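Local coordinates for hydrolase, NUDIX family (Clostridium perfringens ATCC 13124, PDB 3F6A), which probably hydrolyses a nucleoside diphosphate linked to another group, the reaction typical of Nudix enzymes, at the interface of chains A and B. Coordinates in Å, arbitrary orientation; residue numbers count along the deposited sequence, not the author numbering. Chains: chain A/B, Hydrolase, NUDIX family.

Contact 1: the interface of chains A and B. Residues chain A 37, 41-43, 81; chain B 5, 88-89, 99.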
# COMPACT_ATOMS: atom_id res chain seq x y z
N ILE A 37 -8.78 7.65 7.23
CA ILE A 37 -7.51 8.35 7.33
C ILE A 37 -7.86 9.83 7.24
O ILE A 37 -8.64 10.24 6.38
CB ILE A 37 -6.60 8.00 6.14
CG1 ILE A 37 -6.46 6.48 6.01
CG2 ILE A 37 -5.23 8.65 6.33
CD1 ILE A 37 -5.62 6.06 4.80
N GLU A 41 -3.14 13.24 6.61
CA GLU A 41 -2.65 12.30 7.62
C GLU A 41 -2.11 11.07 6.90
O GLU A 41 -2.72 10.58 5.95
CB GLU A 41 -3.78 11.87 8.56
CG GLU A 41 -3.37 10.77 9.52
CD GLU A 41 -4.48 10.35 10.47
OE1 GLU A 41 -5.57 9.95 9.99
OE2 GLU A 41 -4.26 10.41 11.69
N LEU A 42 -0.96 10.57 7.34
CA LEU A 42 -0.36 9.39 6.71
C LEU A 42 -1.11 8.15 7.16
O LEU A 42 -1.55 8.06 8.30
CB LEU A 42 1.11 9.23 7.14
CG LEU A 42 2.11 10.37 6.93
CD1 LEU A 42 3.44 9.96 7.55
CD2 LEU A 42 2.26 10.68 5.45
N PRO A 43 -1.27 7.16 6.25
CA PRO A 43 -1.98 5.93 6.61
C PRO A 43 -1.43 5.32 7.90
O PRO A 43 -2.18 4.75 8.69
CB PRO A 43 -1.76 5.03 5.39
CG PRO A 43 -1.70 6.03 4.25
CD PRO A 43 -0.84 7.14 4.84
N LEU A 81 7.83 5.77 3.59
CA LEU A 81 6.88 5.47 4.65
C LEU A 81 6.72 3.97 4.86
O LEU A 81 7.20 3.17 4.06
CB LEU A 81 5.51 6.07 4.31
CG LEU A 81 5.51 7.56 3.96
CD1 LEU A 81 4.10 7.97 3.54
CD2 LEU A 81 5.98 8.38 5.15
N ARG B 5 -7.73 14.38 -2.17
CA ARG B 5 -6.48 14.00 -1.54
C ARG B 5 -5.20 14.24 -2.35
O ARG B 5 -4.12 14.41 -1.78
CB ARG B 5 -6.55 12.53 -1.12
CG ARG B 5 -5.39 12.07 -0.28
CD ARG B 5 -5.41 12.69 1.11
NE ARG B 5 -4.18 12.37 1.82
CZ ARG B 5 -4.12 11.80 3.02
NH1 ARG B 5 -5.24 11.46 3.66
NH2 ARG B 5 -2.95 11.56 3.57
N ILE B 88 5.63 6.40 -0.62
CA ILE B 88 6.53 7.51 -0.37
C ILE B 88 5.87 8.88 -0.24
O ILE B 88 4.89 9.18 -0.92
CB ILE B 88 7.57 7.59 -1.51
CG1 ILE B 88 8.37 6.29 -1.56
CG2 ILE B 88 8.48 8.81 -1.31
CD1 ILE B 88 9.20 6.12 -2.82
N LEU B 89 6.41 9.69 0.66
CA LEU B 89 5.92 11.04 0.87
C LEU B 89 6.87 11.95 0.09
O LEU B 89 8.06 12.01 0.40
CB LEU B 89 5.95 11.41 2.35
CG LEU B 89 5.54 12.85 2.67
CD1 LEU B 89 4.09 13.07 2.31
CD2 LEU B 89 5.76 13.13 4.15
N ILE B 99 1.36 11.85 -0.93
CA ILE B 99 1.66 10.43 -0.85
C ILE B 99 1.64 9.79 -2.23
O ILE B 99 0.69 9.95 -3.00
CB ILE B 99 0.66 9.68 0.04
CG1 ILE B 99 0.80 10.17 1.48
CG2 ILE B 99 0.92 8.18 -0.02
CD1 ILE B 99 -0.15 9.50 2.47
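The tip of B:Ile99 meets the ring of A:Pro43 head on, methyl CD1 facing ring carbon CD at 3.4 Å, closer than an ordinary van der Waals contact. The same methyl lies 4.0 Å from CD2 of A:Leu42, whose side chain runs slantwise to the isoleucine. B:Ile99 can deliver one methyl to both neighbours because its chain is fully extended beyond CB, with chi2 at 180°. The packing is looser to either side. Towards strand 86-90 of chain B, both methyls of A:Leu81 rest against B:Leu89. Here A:Leu81 CD1 is 4.1 Å from B:Leu89 CB. On the opposite flank the contact turns polar. B:Arg5, bent at chi2 (70°), swings its guanidinium over to the backbone carbonyl of A:Glu41, and NH2 donates a nearly straight bond of 2.6 Å to O. The oxygen lies in the guanidinium plane, whereas the nitrogen approaches from 49° above the carbonyl plane. The carboxylate of A:Glu41 makes no salt bridge with this arginine, OE1 being 6.5 Å from NH1. On the chain A side, A:Ile37 and the segment from A:Glu41 to A:Pro43 belong to the Nudix box, the family's loop-helix-loop motif. The site thus appears to brace the entry to helix 43-55 with the neighbouring subunit.

Contact 2: the interface of chains A and B. Residues chain A 87-89, 99; chain B 42, 78-81.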
# COMPACT_ATOMS: atom_id res chain seq x y z
N THR A 87 -3.56 -4.81 0.74
CA THR A 87 -4.47 -3.76 0.31
C THR A 87 -5.76 -4.46 -0.12
O THR A 87 -5.76 -5.30 -1.03
CB THR A 87 -3.88 -2.96 -0.87
OG1 THR A 87 -2.69 -2.29 -0.44
CG2 THR A 87 -4.87 -1.93 -1.36
N ILE A 88 -6.85 -4.10 0.54
CA ILE A 88 -8.15 -4.71 0.26
C ILE A 88 -9.25 -3.71 -0.08
O ILE A 88 -9.31 -2.60 0.45
CB ILE A 88 -8.59 -5.55 1.47
CG1 ILE A 88 -7.58 -6.67 1.72
CG2 ILE A 88 -9.99 -6.11 1.25
CD1 ILE A 88 -7.85 -7.49 2.97
N LEU A 89 -10.14 -4.12 -0.99
CA LEU A 89 -11.26 -3.27 -1.39
C LEU A 89 -12.50 -3.69 -0.60
O LEU A 89 -12.96 -4.84 -0.71
CB LEU A 89 -11.53 -3.39 -2.89
CG LEU A 89 -12.69 -2.54 -3.43
CD1 LEU A 89 -12.39 -1.06 -3.24
CD2 LEU A 89 -12.89 -2.85 -4.92
N ILE A 99 -10.82 1.59 -0.08
CA ILE A 99 -9.58 0.84 -0.07
C ILE A 99 -9.17 0.75 1.39
O ILE A 99 -9.23 1.74 2.12
CB ILE A 99 -8.49 1.57 -0.87
CG1 ILE A 99 -8.80 1.47 -2.36
CG2 ILE A 99 -7.12 0.98 -0.55
CD1 ILE A 99 -7.85 2.25 -3.23
N LEU B 42 -8.86 3.32 -8.56
CA LEU B 42 -7.91 2.61 -7.71
C LEU B 42 -6.50 2.97 -8.15
O LEU B 42 -6.23 3.15 -9.34
CB LEU B 42 -8.08 1.10 -7.85
CG LEU B 42 -9.27 0.39 -7.22
CD1 LEU B 42 -9.22 -1.08 -7.57
CD2 LEU B 42 -9.24 0.58 -5.72
N GLU B 78 -15.14 -9.17 -0.15
CA GLU B 78 -14.14 -8.14 -0.40
C GLU B 78 -13.18 -8.62 -1.46
O GLU B 78 -13.24 -9.77 -1.89
CB GLU B 78 -13.37 -7.81 0.88
CG GLU B 78 -14.25 -7.35 2.02
CD GLU B 78 -13.46 -6.74 3.15
OE1 GLU B 78 -12.63 -7.46 3.75
OE2 GLU B 78 -13.65 -5.53 3.42
N LYS B 79 -12.28 -7.74 -1.89
CA LYS B 79 -11.31 -8.09 -2.91
C LYS B 79 -9.88 -7.80 -2.47
O LYS B 79 -9.61 -6.75 -1.88
CB LYS B 79 -11.58 -7.31 -4.20
CG LYS B 79 -13.01 -7.37 -4.67
CD LYS B 79 -13.42 -8.79 -5.05
CE LYS B 79 -14.81 -8.78 -5.69
NZ LYS B 79 -14.82 -7.85 -6.85
N LEU B 80 -8.98 -8.74 -2.75
CA LEU B 80 -7.58 -8.55 -2.41
C LEU B 80 -6.99 -7.81 -3.60
O LEU B 80 -7.02 -8.31 -4.73
CB LEU B 80 -6.87 -9.90 -2.23
CG LEU B 80 -5.38 -9.84 -1.90
CD1 LEU B 80 -5.15 -9.05 -0.61
CD2 LEU B 80 -4.84 -11.25 -1.77
N LEU B 81 -6.47 -6.61 -3.36
CA LEU B 81 -5.91 -5.82 -4.45
C LEU B 81 -4.40 -5.98 -4.53
O LEU B 81 -3.78 -6.67 -3.72
CB LEU B 81 -6.26 -4.34 -4.25
CG LEU B 81 -7.76 -4.02 -4.13
CD1 LEU B 81 -7.95 -2.59 -3.62
CD2 LEU B 81 -8.43 -4.20 -5.49
O HOH W 1 -2.55 -6.59 -1.34
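B:Leu81, just beyond strand 79-80, and A:Thr87 of strand 86-90 lie where two Nudix-fold subunits pair as an antiparallel sheet, with bridges at A:Ile88 to B:Leu80 and A:Leu89 to B:Lys79. The backbone N of B:Leu81 gives a bond of 2.8 Å to O of A:Thr87, and two more bonds join A:Leu89 and B:Lys79, N of each donating to O of the other. Followed outward, the side chain of B:Leu81 shows how such a seam is sealed. Its CB lies 3.4 Å from the carbonyl O of A:Thr87 and also touches the CG2 methyl. Its CG, anti to the carbonyl carbon (chi1 -56°), stands about equally far from that oxygen and N of A:Leu89. At the tip, CD1 packs against CB of A:Leu89 at 3.7 Å, while CD2 reaches the same carbon from slightly farther off. The A:Thr87 side chain crosses this leucine at about a right angle. Water 1 extends the pairing, lying 2.9 Å from N of A:Thr87 and 2.7 Å from O of B:Leu81. Beyond the other end of the ladder, CG2 of A:Ile88 sits over CB of B:Glu78 at 3.8 Å. Alongside the seam, CD1 of A:Ile99 presses tightly on the CD2 methyl of B:Leu42, 3.3 Å away.

Contact 3: the interface of chains A and B. Residues chain A 137-139, 142-143; chain B 68-69, 72-73, 76.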
# COMPACT_ATOMS: atom_id res chain seq x y z
N GLN A 137 -15.28 -13.03 9.89
CA GLN A 137 -15.17 -13.30 8.46
C GLN A 137 -13.91 -14.11 8.19
O GLN A 137 -12.91 -13.95 8.89
CB GLN A 137 -15.11 -11.99 7.68
CG GLN A 137 -16.19 -11.02 8.06
CD GLN A 137 -15.90 -9.61 7.59
OE1 GLN A 137 -16.62 -8.67 7.93
NE2 GLN A 137 -14.85 -9.45 6.79
N GLU A 138 -13.94 -14.96 7.17
CA GLU A 138 -12.79 -15.79 6.83
C GLU A 138 -11.49 -15.03 6.54
O GLU A 138 -10.43 -15.42 7.03
CB GLU A 138 -13.12 -16.68 5.63
CG GLU A 138 -14.33 -17.59 5.83
CD GLU A 138 -14.20 -18.47 7.06
OE1 GLU A 138 -13.14 -19.10 7.23
OE2 GLU A 138 -15.17 -18.53 7.85
N ASN A 139 -11.56 -13.95 5.76
CA ASN A 139 -10.36 -13.20 5.43
C ASN A 139 -9.76 -12.52 6.66
O ASN A 139 -8.55 -12.26 6.72
CB ASN A 139 -10.64 -12.17 4.31
CG ASN A 139 -11.55 -11.04 4.75
OD1 ASN A 139 -12.45 -11.23 5.55
ND2 ASN A 139 -11.33 -9.86 4.18
N VAL A 142 -7.81 -15.17 8.41
CA VAL A 142 -6.54 -15.40 7.73
C VAL A 142 -5.49 -14.35 8.09
O VAL A 142 -4.36 -14.70 8.44
CB VAL A 142 -6.72 -15.40 6.20
CG1 VAL A 142 -5.38 -15.41 5.51
CG2 VAL A 142 -7.53 -16.62 5.79
N MSE A 143 -5.86 -13.08 8.02
CA MSE A 143 -4.90 -12.03 8.34
C MSE A 143 -4.48 -12.02 9.81
O MSE A 143 -3.33 -11.73 10.13
CB MSE A 143 -5.46 -10.66 7.93
CG MSE A 143 -5.61 -10.53 6.41
SE MSE A 143 -6.05 -8.77 5.79
CE MSE A 143 -7.90 -8.74 6.28
N ASN B 68 -4.21 -17.89 0.25
CA ASN B 68 -5.22 -18.05 1.28
C ASN B 68 -6.03 -16.77 1.50
O ASN B 68 -7.22 -16.83 1.78
CB ASN B 68 -4.58 -18.48 2.60
CG ASN B 68 -4.00 -19.88 2.53
OD1 ASN B 68 -4.61 -20.79 1.96
ND2 ASN B 68 -2.83 -20.07 3.13
N LEU B 69 -5.38 -15.62 1.37
CA LEU B 69 -6.07 -14.36 1.57
C LEU B 69 -6.98 -14.02 0.39
O LEU B 69 -8.08 -13.51 0.58
CB LEU B 69 -5.08 -13.22 1.82
CG LEU B 69 -5.74 -11.88 2.17
CD1 LEU B 69 -6.64 -12.04 3.39
CD2 LEU B 69 -4.67 -10.84 2.44
N SER B 72 -10.08 -16.36 0.73
CA SER B 72 -10.92 -15.94 1.85
C SER B 72 -11.60 -14.59 1.59
O SER B 72 -12.75 -14.40 1.98
CB SER B 72 -10.09 -15.87 3.15
OG SER B 72 -9.03 -14.94 3.04
N CYS B 73 -10.91 -13.66 0.95
CA CYS B 73 -11.51 -12.37 0.64
C CYS B 73 -12.75 -12.58 -0.22
O CYS B 73 -13.80 -11.99 0.03
CB CYS B 73 -10.53 -11.46 -0.11
SG CYS B 73 -9.39 -10.53 0.96
N SER B 76 -15.55 -13.35 1.74
CA SER B 76 -16.01 -12.34 2.67
C SER B 76 -16.66 -11.14 2.00
O SER B 76 -17.07 -10.19 2.68
CB SER B 76 -14.84 -11.86 3.55
OG SER B 76 -14.26 -12.96 4.24
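Selenomethionine A:Met143 and B:Leu69 form the apolar centre, where CG of the one lies 3.5 Å from the CD1 methyl of the other. The leucine CD2 stays farther back, near CG and the selenium. The preceding residue of helix 138-150, A:Val142, lays CG2 against CB of B:Ser72 at 3.8 Å, and its CG1 faces the backbone of B:Leu69. With chi1 at 60°, the hydroxyl of B:Ser72 bonds within its own helix 67-74, its one hydrogen shared or alternating between O of B:Asn68, 2.9 Å from OG, and O of B:Leu69; OG still packs against A:Asn139 and A:Val142. Farther out, A:Asn139 meets B:Ser76. The serine OG accepts an almost straight bond of 3.2 Å from N of A:Asn139, and it can donate to the side-chain OD1 of that residue at 2.8 Å or to O of B:Ser72 in its own chain. OG stands 62° above the amide plane of A:Asn139, whereas NE2 of A:Gln137 reaches OD1 in that plane, on a lone pair. A:Gln137, and B:Ser76 when its hydrogen points this way, would steady the amide. By accepting a first-turn N-H, B:Ser76 may act like a cap on helix 138-150, and the site probably clasps the two subunits helix to helix.

Contact 4: the interface of chains A and B. Residues chain A 83-87; chain B 83-85, 87.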
# COMPACT_ATOMS: atom_id res chain seq x y z
N ASN A 83 5.02 0.66 4.51
CA ASN A 83 4.12 0.12 3.49
C ASN A 83 3.11 -0.85 4.12
O ASN A 83 3.43 -1.56 5.06
CB ASN A 83 4.96 -0.60 2.43
CG ASN A 83 4.30 -0.64 1.08
OD1 ASN A 83 4.27 -1.68 0.42
ND2 ASN A 83 3.77 0.50 0.64
N PRO A 84 1.87 -0.88 3.60
CA PRO A 84 0.88 -1.81 4.17
C PRO A 84 1.27 -3.24 3.84
O PRO A 84 2.03 -3.47 2.90
CB PRO A 84 -0.42 -1.40 3.47
CG PRO A 84 0.05 -0.85 2.15
CD PRO A 84 1.27 -0.04 2.56
N ILE A 85 0.76 -4.20 4.61
CA ILE A 85 1.05 -5.61 4.38
C ILE A 85 0.16 -6.09 3.23
O ILE A 85 0.58 -6.86 2.38
CB ILE A 85 0.71 -6.48 5.62
CG1 ILE A 85 1.44 -5.96 6.86
CG2 ILE A 85 1.11 -7.93 5.35
CD1 ILE A 85 2.95 -6.05 6.79
N HIS A 86 -1.08 -5.62 3.24
CA HIS A 86 -2.04 -5.97 2.21
C HIS A 86 -2.93 -4.77 1.91
O HIS A 86 -3.04 -3.84 2.72
CB HIS A 86 -2.95 -7.11 2.68
CG HIS A 86 -2.23 -8.41 2.90
ND1 HIS A 86 -1.53 -9.05 1.90
CD2 HIS A 86 -2.15 -9.21 3.99
CE1 HIS A 86 -1.05 -10.19 2.36
NE2 HIS A 86 -1.41 -10.31 3.63
N THR A 87 -3.56 -4.81 0.74
CA THR A 87 -4.47 -3.76 0.31
C THR A 87 -5.76 -4.46 -0.12
O THR A 87 -5.76 -5.30 -1.03
CB THR A 87 -3.88 -2.96 -0.87
OG1 THR A 87 -2.69 -2.29 -0.44
CG2 THR A 87 -4.87 -1.93 -1.36
N ASN B 83 -0.86 -4.86 -3.88
CA ASN B 83 -0.24 -4.03 -2.85
C ASN B 83 0.85 -3.14 -3.46
O ASN B 83 1.59 -3.56 -4.34
CB ASN B 83 0.40 -4.93 -1.79
CG ASN B 83 0.55 -4.24 -0.44
OD1 ASN B 83 1.61 -4.25 0.17
ND2 ASN B 83 -0.54 -3.64 0.03
N PRO B 84 0.94 -1.88 -3.00
CA PRO B 84 1.98 -1.02 -3.57
C PRO B 84 3.32 -1.66 -3.19
O PRO B 84 3.37 -2.39 -2.21
CB PRO B 84 1.77 0.32 -2.85
CG PRO B 84 0.31 0.28 -2.45
CD PRO B 84 0.13 -1.15 -2.01
N ILE B 85 4.38 -1.41 -3.96
CA ILE B 85 5.68 -1.97 -3.61
C ILE B 85 6.26 -1.10 -2.50
O ILE B 85 6.94 -1.59 -1.60
CB ILE B 85 6.67 -1.97 -4.79
CG1 ILE B 85 6.12 -2.77 -5.96
CG2 ILE B 85 7.99 -2.58 -4.33
CD1 ILE B 85 5.99 -4.24 -5.70
N THR B 87 5.57 3.03 -0.39
CA THR B 87 4.72 4.19 -0.21
C THR B 87 5.66 5.33 0.16
O THR B 87 6.41 5.23 1.13
CB THR B 87 3.69 3.97 0.91
OG1 THR B 87 2.80 2.91 0.53
CG2 THR B 87 2.88 5.23 1.14
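The side-chain amides of A:Asn83 and B:Asn83 point into the opposite subunit in two-fold related roles. Each sends its CG anti to the backbone N (chi1 -154° in chain A), which carries the flat amide across to B:Thr87 and B:Pro84, or to A:Thr87 and A:Pro84 in the twin. The hydroxyl OG1 of B:Thr87 lies in the amide plane of A:Asn83, 2.6 Å from ND2; in the twin, OG1 of A:Thr87 is tilted 18° from the plane of B:Asn83. The other end of each amide faces a carbonyl. OD1 of A:Asn83 is 2.9 Å from O of B:Pro84, and OD1 of B:Asn83 is equally far from O of A:Pro84. Two oxygens that can only accept should not sit so close, and the modelled threonine bonds are strongly bent at the hydrogen. The placement of N and O is therefore doubtful: a turned amide could donate to the proline carbonyl and bring its oxygen near both the threonine hydroxyl and the backbone N-H. Around this polar pair the prolines supply bulk. CG of A:Pro84 lies 3.6 Å from ND2 of B:Asn83. The two proline side chains cross nearly at right angles. Outside the pair, CG2 of A:Ile85 lies over one face of the A:His86 ring, toward the rim. Crossing twice about the two-fold, the site probably holds the subunits in register at the centre of the two-chain assembly, if that is the biological one.

Contacts 2 and 4 lie about 11 Å apart between the centres of their C-alpha atoms and share A:Thr87, which uses its backbone and methyl in one and its hydroxyl in the other. Strand 86-90, from one chain or the other, enters contacts 1, 2 and 4. Contact 1 is about 12 Å from contact 4, and contact 3 is about 12 Å from contact 2 but 26 Å from contact 1, placing it at the periphery. Contacts 1 to 3 have twins with the chains exchanged, while contact 4 spans the two-fold; all are parts of one symmetric interface, consistent with a dimer, although the structure alone does not prove one in solution.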